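Local coordinates for protein pyruvate kinase 1 (Trypanosoma brucei brucei, PDB 4KCT) that transfers a phosphoryl group from phosphoenolpyruvate to ADP, yielding pyruvate and ATP, and has an intrinsic decarboxylase activity, probably on oxaloacetate, at residues K39-F53 with A71-D84. Residues are numbered along the deposited sequence; the frame is centred on the assembly and turned at random.
Sequences KNLMKSGMSVARMNF and AAAELGLHIGIALD. With K (potassium ion), chain D.
Met42 is the main bump of helix 39-44. Its chain, extended beyond CG, drops into a hollow floored by Ala71 and Ala72 of helix 71-75 and walled by Leu75, Leu77 and Ile79. Met42 CE ends 3.8 Å from Ala71 CB and equally close to Ile79 CG1, while Met42 CB rests on the leucine methyls; the short side chains of the alanines leave room for the thioether. Lys39 CG also lies on Ala71 CB. Leu75 CD1 meets the backbone of Lys39, and the two helices cross at -57°.

Past the helix ends, strands 46-52 and 80-84 pair in parallel. Gly80, with only hydrogen at its alpha carbon, leaves room for Val48 CG2, and their CA atoms come within 4.4 Å. Ala49 N gives its hydrogen to Gly80 O (2.9 Å), and the bonding continues to Phe53 N on Asp84 O. On the helix-facing side, Met51 folds back at chi3 (-65°) to set CE 3.7 Å from Ile81 CG2, and Leu83 CG sits over one face of the Phe53 ring, a CH-pi contact.

On the other side, extended Arg50 directs NE to Asp84 OD2 (2.8 Å), which lies in the guanidinium plane, although the carboxylate is met from above its own plane; Lys239 makes a second salt bridge to OD2. Asp84 OD1 and Asn52 OD1 each bind potassium at 2.7 Å, completed by Ser54, Thr85 and waters. Helix 39-44 thus packs against a right-handed beta-alpha-beta unit of the TIM barrel (46-52, 58-75, 80-84), whose strand ends carry the potassium site, with the Arg50 side chain about 4 Å from bound pyruvate.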
ATOM      1  N   LYS A  39      -9.847 -35.646  31.407  1.00 24.02           N
ATOM      2  CA  LYS A  39      -8.388 -35.632  31.302  1.00 24.72           C
ATOM      3  C   LYS A  39      -7.944 -35.854  29.866  1.00 24.10           C
ATOM      4  O   LYS A  39      -7.087 -35.128  29.355  1.00 23.73           O
ATOM      5  CB  LYS A  39      -7.749 -36.680  32.226  1.00 25.03           C
ATOM      6  CG  LYS A  39      -7.692 -36.230  33.683  1.00 28.61           C
ATOM      7  CD  LYS A  39      -6.711 -37.078  34.501  1.00 35.49           C
ATOM      8  CE  LYS A  39      -7.032 -38.537  34.384  1.00 36.54           C
ATOM      9  NZ  LYS A  39      -6.072 -39.371  35.188  1.00 43.59           N
ATOM     10  N   ASN A  40      -8.549 -36.836  29.200  1.00 22.63           N
ATOM     11  CA  ASN A  40      -8.250 -37.064  27.807  1.00 22.48           C
ATOM     12  C   ASN A  40      -8.598 -35.868  26.917  1.00 21.35           C
ATOM     13  O   ASN A  40      -7.889 -35.578  25.949  1.00 22.00           O
ATOM     14  CB  ASN A  40      -8.940 -38.325  27.311  1.00 23.61           C
ATOM     15  CG  ASN A  40      -8.291 -39.587  27.852  1.00 28.01           C
ATOM     16  OD1 ASN A  40      -7.123 -39.586  28.186  1.00 32.14           O
ATOM     17  ND2 ASN A  40      -9.061 -40.652  27.955  1.00 27.27           N
ATOM     18  N   LEU A  41      -9.743 -35.247  27.172  1.00 19.95           N
ATOM     19  CA  LEU A  41     -10.116 -34.043  26.436  1.00 20.47           C
ATOM     20  C   LEU A  41      -9.056 -32.954  26.606  1.00 19.96           C
ATOM     21  O   LEU A  41      -8.725 -32.247  25.658  1.00 20.93           O
ATOM     22  CB  LEU A  41     -11.460 -33.514  26.914  1.00 22.93           C
ATOM     23  CG  LEU A  41     -12.751 -33.859  26.173  1.00 30.36           C
ATOM     24  CD1 LEU A  41     -13.826 -32.794  26.431  1.00 23.88           C
ATOM     25  CD2 LEU A  41     -12.547 -34.063  24.674  1.00 26.59           C
ATOM     26  N   MET A  42      -8.605 -32.754  27.840  1.00 18.71           N
ATOM     27  CA  MET A  42      -7.583 -31.751  28.126  1.00 19.89           C
ATOM     28  C   MET A  42      -6.271 -32.092  27.409  1.00 21.66           C
ATOM     29  O   MET A  42      -5.670 -31.238  26.751  1.00 20.70           O
ATOM     30  CB  MET A  42      -7.352 -31.659  29.630  1.00 21.56           C
ATOM     31  CG  MET A  42      -8.508 -30.984  30.346  1.00 24.16           C
ATOM     32  SD  MET A  42      -8.442 -31.220  32.129  1.00 22.70           S
ATOM     33  CE  MET A  42     -10.069 -30.574  32.568  1.00 22.59           C
ATOM     34  N   LYS A  43      -5.857 -33.349  27.483  1.00 21.17           N
ATOM     35  CA  LYS A  43      -4.648 -33.760  26.765  1.00 22.19           C
ATOM     36  C   LYS A  43      -4.819 -33.572  25.283  1.00 21.50           C
ATOM     37  O   LYS A  43      -3.878 -33.264  24.588  1.00 23.53           O
ATOM     38  CB  LYS A  43      -4.306 -35.217  27.061  1.00 22.80           C
ATOM     39  CG  LYS A  43      -3.775 -35.425  28.463  1.00 26.30           C
ATOM     40  CD  LYS A  43      -3.826 -36.908  28.809  1.00 30.47           C
ATOM     41  CE  LYS A  43      -2.970 -37.225  30.006  1.00 41.13           C
ATOM     42  NZ  LYS A  43      -2.898 -38.705  30.168  1.00 53.57           N
ATOM     43  N   SER A  44      -6.038 -33.735  24.798  1.00 21.09           N
ATOM     44  CA  SER A  44      -6.293 -33.605  23.362  1.00 21.25           C
ATOM     45  C   SER A  44      -6.285 -32.145  22.888  1.00 21.75           C
ATOM     46  O   SER A  44      -6.107 -31.876  21.680  1.00 21.88           O
ATOM     47  CB  SER A  44      -7.622 -34.268  22.987  1.00 22.09           C
ATOM     48  OG  SER A  44      -7.578 -35.668  23.220  1.00 21.97           O
ATOM     49  N   GLY A  45      -6.542 -31.216  23.811  1.00 19.86           N
ATOM     50  CA  GLY A  45      -6.467 -29.780  23.496  1.00 19.79           C
ATOM     51  C   GLY A  45      -7.622 -28.896  23.947  1.00 18.70           C
ATOM     52  O   GLY A  45      -7.672 -27.699  23.608  1.00 19.63           O
ATOM     53  N   MET A  46      -8.489 -29.403  24.816  1.00 19.14           N
ATOM     54  CA  MET A  46      -9.549 -28.548  25.357  1.00 17.89           C
ATOM     55  C   MET A  46      -8.930 -27.488  26.271  1.00 17.88           C
ATOM     56  O   MET A  46      -8.161 -27.834  27.160  1.00 19.04           O
ATOM     57  CB  MET A  46     -10.537 -29.357  26.183  1.00 18.70           C
ATOM     58  CG  MET A  46     -11.554 -28.456  26.874  1.00 22.57           C
ATOM     59  SD  MET A  46     -12.823 -29.320  27.874  1.00 23.64           S
ATOM     60  CE  MET A  46     -11.835 -30.003  29.205  1.00 19.61           C
ATOM     61  N   SER A  47      -9.266 -26.216  26.053  1.00 16.81           N
ATOM     62  CA  SER A  47      -8.875 -25.129  26.976  1.00 16.92           C
ATOM     63  C   SER A  47     -10.016 -24.654  27.866  1.00 16.14           C
ATOM     64  O   SER A  47      -9.772 -24.062  28.915  1.00 18.58           O
ATOM     65  CB  SER A  47      -8.321 -23.925  26.199  1.00 18.18           C
ATOM     66  OG  SER A  47      -7.046 -24.249  25.663  1.00 22.09           O
ATOM     67  N   VAL A  48     -11.255 -24.756  27.373  1.00 15.08           N
ATOM     68  CA  VAL A  48     -12.434 -24.261  28.143  1.00 15.34           C
ATOM     69  C   VAL A  48     -13.525 -25.303  28.043  1.00 16.15           C
ATOM     70  O   VAL A  48     -13.752 -25.852  26.962  1.00 15.22           O
ATOM     71  CB  VAL A  48     -13.005 -22.955  27.565  1.00 14.95           C
ATOM     72  CG1 VAL A  48     -14.320 -22.575  28.280  1.00 15.50           C
ATOM     73  CG2 VAL A  48     -11.959 -21.811  27.644  1.00 15.89           C
ATOM     74  N   ALA A  49     -14.125 -25.647  29.190  1.00 14.59           N
ATOM     75  CA  ALA A  49     -15.240 -26.573  29.239  1.00 15.16           C
ATOM     76  C   ALA A  49     -16.569 -25.810  29.272  1.00 16.07           C
ATOM     77  O   ALA A  49     -16.780 -24.937  30.122  1.00 19.35           O
ATOM     78  CB  ALA A  49     -15.118 -27.489  30.463  1.00 15.09           C
ATOM     79  N   ARG A  50     -17.398 -26.057  28.278  1.00 16.30           N
ATOM     80  CA  ARG A  50     -18.693 -25.385  28.170  1.00 16.52           C
ATOM     81  C   ARG A  50     -19.802 -26.274  28.756  1.00 16.16           C
ATOM     82  O   ARG A  50     -19.884 -27.472  28.451  1.00 15.71           O
ATOM     83  CB  ARG A  50     -19.002 -25.068  26.726  1.00 15.56           C
ATOM     84  CG  ARG A  50     -20.403 -24.477  26.475  1.00 18.32           C
ATOM     85  CD  ARG A  50     -20.644 -24.332  24.968  1.00 19.64           C
ATOM     86  NE  ARG A  50     -21.986 -23.845  24.625  1.00 22.24           N
ATOM     87  CZ  ARG A  50     -22.916 -24.597  24.046  1.00 24.08           C
ATOM     88  NH1 ARG A  50     -22.666 -25.892  23.763  1.00 19.04           N
ATOM     89  NH2 ARG A  50     -24.102 -24.076  23.775  1.00 23.03           N
ATOM     90  N   MET A  51     -20.546 -25.716  29.708  1.00 16.22           N
ATOM     91  CA  MET A  51     -21.756 -26.340  30.208  1.00 17.61           C
ATOM     92  C   MET A  51     -22.958 -25.687  29.534  1.00 18.33           C
ATOM     93  O   MET A  51     -23.175 -24.476  29.663  1.00 16.64           O
ATOM     94  CB  MET A  51     -21.862 -26.149  31.727  1.00 18.65           C
ATOM     95  CG  MET A  51     -20.615 -26.587  32.511  1.00 19.74           C
ATOM     96  SD  MET A  51     -20.793 -26.269  34.269  1.00 24.09           S
ATOM     97  CE  MET A  51     -20.862 -24.468  34.330  1.00 18.01           C
ATOM     98  N   ASN A  52     -23.744 -26.493  28.832  1.00 18.37           N
ATOM     99  CA  ASN A  52     -24.910 -26.003  28.149  1.00 18.94           C
ATOM    100  C   ASN A  52     -26.116 -26.113  29.042  1.00 20.33           C
ATOM    101  O   ASN A  52     -26.673 -27.206  29.213  1.00 19.13           O
ATOM    102  CB  ASN A  52     -25.160 -26.806  26.874  1.00 20.41           C
ATOM    103  CG  ASN A  52     -26.319 -26.244  26.054  1.00 22.17           C
ATOM    104  OD1 ASN A  52     -26.936 -25.228  26.422  1.00 18.55           O
ATOM    105  ND2 ASN A  52     -26.625 -26.902  24.954  1.00 22.39           N
ATOM    106  N   PHE A  53     -26.484 -25.000  29.670  1.00 20.28           N
ATOM    107  CA  PHE A  53     -27.592 -25.005  30.632  1.00 22.16           C
ATOM    108  C   PHE A  53     -28.949 -24.987  29.955  1.00 24.44           C
ATOM    109  O   PHE A  53     -29.970 -24.942  30.634  1.00 22.89           O
ATOM    110  CB  PHE A  53     -27.490 -23.821  31.614  1.00 20.83           C
ATOM    111  CG  PHE A  53     -26.653 -24.103  32.820  1.00 22.37           C
ATOM    112  CD1 PHE A  53     -25.347 -24.557  32.690  1.00 22.75           C
ATOM    113  CD2 PHE A  53     -27.179 -23.934  34.104  1.00 23.57           C
ATOM    114  CE1 PHE A  53     -24.570 -24.798  33.807  1.00 19.81           C
ATOM    115  CE2 PHE A  53     -26.408 -24.172  35.220  1.00 23.51           C
ATOM    116  CZ  PHE A  53     -25.115 -24.647  35.076  1.00 23.53           C
ATOM    117  N   ALA A  71      -9.930 -33.189  37.181  1.00 21.19           N
ATOM    118  CA  ALA A  71      -9.126 -33.542  36.020  1.00 22.04           C
ATOM    119  C   ALA A  71      -8.000 -32.508  35.806  1.00 21.69           C
ATOM    120  O   ALA A  71      -6.830 -32.871  35.587  1.00 21.98           O
ATOM    121  CB  ALA A  71     -10.009 -33.645  34.771  1.00 21.95           C
ATOM    122  N   ALA A  72      -8.348 -31.225  35.872  1.00 20.35           N
ATOM    123  CA  ALA A  72      -7.352 -30.186  35.661  1.00 22.38           C
ATOM    124  C   ALA A  72      -6.249 -30.230  36.744  1.00 23.11           C
ATOM    125  O   ALA A  72      -5.060 -30.035  36.440  1.00 23.94           O
ATOM    126  CB  ALA A  72      -8.008 -28.815  35.611  1.00 20.24           C
ATOM    127  N   ALA A  73      -6.648 -30.467  38.002  1.00 21.55           N
ATOM    128  CA  ALA A  73      -5.692 -30.499  39.111  1.00 24.79           C
ATOM    129  C   ALA A  73      -4.749 -31.681  38.957  1.00 27.40           C
ATOM    130  O   ALA A  73      -3.530 -31.536  39.075  1.00 28.15           O
ATOM    131  CB  ALA A  73      -6.421 -30.572  40.454  1.00 23.80           C
ATOM    132  N   GLU A  74      -5.295 -32.810  38.533  1.00 26.43           N
ATOM    133  CA  GLU A  74      -4.473 -33.983  38.243  1.00 30.71           C
ATOM    134  C   GLU A  74      -3.397 -33.707  37.187  1.00 31.66           C
ATOM    135  O   GLU A  74      -2.287 -34.191  37.294  1.00 27.70           O
ATOM    136  CB  GLU A  74      -5.351 -35.147  37.804  1.00 33.20           C
ATOM    137  CG  GLU A  74      -5.122 -36.412  38.586  1.00 41.32           C
ATOM    138  CD  GLU A  74      -6.027 -37.536  38.136  1.00 42.54           C
ATOM    139  OE1 GLU A  74      -5.593 -38.339  37.287  1.00 52.49           O
ATOM    140  OE2 GLU A  74      -7.207 -37.551  38.548  1.00 47.87           O
ATOM    141  N   LEU A  75      -3.729 -32.913  36.171  1.00 29.51           N
ATOM    142  CA  LEU A  75      -2.778 -32.631  35.092  1.00 27.90           C
ATOM    143  C   LEU A  75      -1.992 -31.327  35.296  1.00 28.11           C
ATOM    144  O   LEU A  75      -1.192 -30.946  34.449  1.00 29.29           O
ATOM    145  CB  LEU A  75      -3.504 -32.582  33.743  1.00 27.13           C
ATOM    146  CG  LEU A  75      -4.192 -33.861  33.286  1.00 28.88           C
ATOM    147  CD1 LEU A  75      -4.933 -33.631  31.967  1.00 26.28           C
ATOM    148  CD2 LEU A  75      -3.171 -34.976  33.151  1.00 30.86           C
ATOM    149  N   GLY A  76      -2.325 -30.577  36.339  1.00 25.35           N
ATOM    150  CA  GLY A  76      -1.640 -29.304  36.609  1.00 27.35           C
ATOM    151  C   GLY A  76      -2.006 -28.227  35.588  1.00 28.90           C
ATOM    152  O   GLY A  76      -1.185 -27.360  35.258  1.00 27.75           O
ATOM    153  N   LEU A  77      -3.238 -28.277  35.086  1.00 26.01           N
ATOM    154  CA  LEU A  77      -3.689 -27.313  34.075  1.00 26.44           C
ATOM    155  C   LEU A  77      -4.666 -26.299  34.660  1.00 25.83           C
ATOM    156  O   LEU A  77      -5.400 -26.600  35.593  1.00 24.29           O
ATOM    157  CB  LEU A  77      -4.356 -28.046  32.925  1.00 27.02           C
ATOM    158  CG  LEU A  77      -3.475 -29.070  32.211  1.00 27.00           C
ATOM    159  CD1 LEU A  77      -4.275 -29.786  31.120  1.00 28.03           C
ATOM    160  CD2 LEU A  77      -2.252 -28.387  31.618  1.00 28.74           C
ATOM    161  N   HIS A  78      -4.774 -25.155  33.997  1.00 23.90           N
ATOM    162  CA  HIS A  78      -5.788 -24.165  34.306  1.00 24.09           C
ATOM    163  C   HIS A  78      -6.799 -24.220  33.205  1.00 25.21           C
ATOM    164  O   HIS A  78      -6.467 -23.918  32.053  1.00 24.14           O
ATOM    165  CB  HIS A  78      -5.148 -22.781  34.300  1.00 25.89           C
ATOM    166  CG  HIS A  78      -4.079 -22.611  35.339  1.00 28.74           C
ATOM    167  ND1 HIS A  78      -4.342 -22.647  36.661  1.00 29.23           N
ATOM    168  CD2 HIS A  78      -2.705 -22.412  35.216  1.00 29.94           C
ATOM    169  CE1 HIS A  78      -3.195 -22.512  37.350  1.00 30.80           C
ATOM    170  NE2 HIS A  78      -2.201 -22.315  36.469  1.00 34.36           N
ATOM    171  N   ILE A  79      -8.002 -24.703  33.511  1.00 21.42           N
ATOM    172  CA  ILE A  79      -9.038 -24.868  32.480  1.00 20.36           C
ATOM    173  C   ILE A  79     -10.229 -23.951  32.791  1.00 20.88           C
ATOM    174  O   ILE A  79     -10.716 -23.939  33.913  1.00 18.93           O
ATOM    175  CB  ILE A  79      -9.508 -26.334  32.414  1.00 19.53           C
ATOM    176  CG1 ILE A  79      -8.318 -27.255  32.068  1.00 20.20           C
ATOM    177  CG2 ILE A  79     -10.718 -26.500  31.485  1.00 19.22           C
ATOM    178  CD1 ILE A  79      -7.705 -27.011  30.698  1.00 19.37           C
ATOM    179  N   GLY A  80     -10.638 -23.138  31.809  1.00 17.74           N
ATOM    180  CA  GLY A  80     -11.772 -22.247  31.984  1.00 17.92           C
ATOM    181  C   GLY A  80     -13.060 -23.054  32.083  1.00 17.82           C
ATOM    182  O   GLY A  80     -13.217 -24.072  31.404  1.00 17.03           O
ATOM    183  N   ILE A  81     -14.012 -22.563  32.869  1.00 16.93           N
ATOM    184  CA  ILE A  81     -15.341 -23.156  32.909  1.00 16.70           C
ATOM    185  C   ILE A  81     -16.394 -22.108  32.500  1.00 18.06           C
ATOM    186  O   ILE A  81     -16.429 -20.995  33.048  1.00 16.88           O
ATOM    187  CB  ILE A  81     -15.671 -23.725  34.316  1.00 17.08           C
ATOM    188  CG1 ILE A  81     -14.764 -24.916  34.641  1.00 18.66           C
ATOM    189  CG2 ILE A  81     -17.141 -24.163  34.380  1.00 18.84           C
ATOM    190  CD1 ILE A  81     -14.866 -25.406  36.100  1.00 20.07           C
ATOM    191  N   ALA A  82     -17.143 -22.414  31.437  1.00 17.71           N
ATOM    192  CA  ALA A  82     -18.125 -21.481  30.894  1.00 17.92           C
ATOM    193  C   ALA A  82     -19.529 -21.980  31.141  1.00 18.17           C
ATOM    194  O   ALA A  82     -19.831 -23.143  30.895  1.00 18.72           O
ATOM    195  CB  ALA A  82     -17.896 -21.264  29.374  1.00 17.88           C
ATOM    196  N   LEU A  83     -20.423 -21.059  31.491  1.00 18.97           N
ATOM    197  CA  LEU A  83     -21.832 -21.388  31.677  1.00 17.57           C
ATOM    198  C   LEU A  83     -22.626 -20.766  30.524  1.00 17.81           C
ATOM    199  O   LEU A  83     -22.635 -19.548  30.362  1.00 16.92           O
ATOM    200  CB  LEU A  83     -22.323 -20.853  33.039  1.00 17.92           C
ATOM    201  CG  LEU A  83     -23.732 -21.298  33.482  1.00 20.00           C
ATOM    202  CD1 LEU A  83     -23.911 -21.108  34.985  1.00 19.74           C
ATOM    203  CD2 LEU A  83     -24.826 -20.556  32.697  1.00 19.87           C
ATOM    204  N   ASP A  84     -23.193 -21.611  29.660  1.00 18.09           N
ATOM    205  CA  ASP A  84     -23.914 -21.124  28.469  1.00 18.20           C
ATOM    206  C   ASP A  84     -25.420 -21.124  28.759  1.00 18.86           C
ATOM    207  O   ASP A  84     -25.999 -22.177  28.988  1.00 19.56           O
ATOM    208  CB  ASP A  84     -23.574 -22.023  27.250  1.00 18.83           C
ATOM    209  CG  ASP A  84     -24.133 -21.483  25.927  1.00 21.33           C
ATOM    210  OD1 ASP A  84     -25.339 -21.177  25.876  1.00 21.60           O
ATOM    211  OD2 ASP A  84     -23.377 -21.419  24.911  1.00 21.19           O
TER
HETATM  212  K     K D1002     -27.555 -22.661  25.704  1.00 27.08           K
HETATM  213  O   HOH W   1     -29.442 -21.445  24.369  1.00 25.20           O
HETATM  214  O   HOH W   2     -26.994 -23.281  22.929  1.00 33.20           O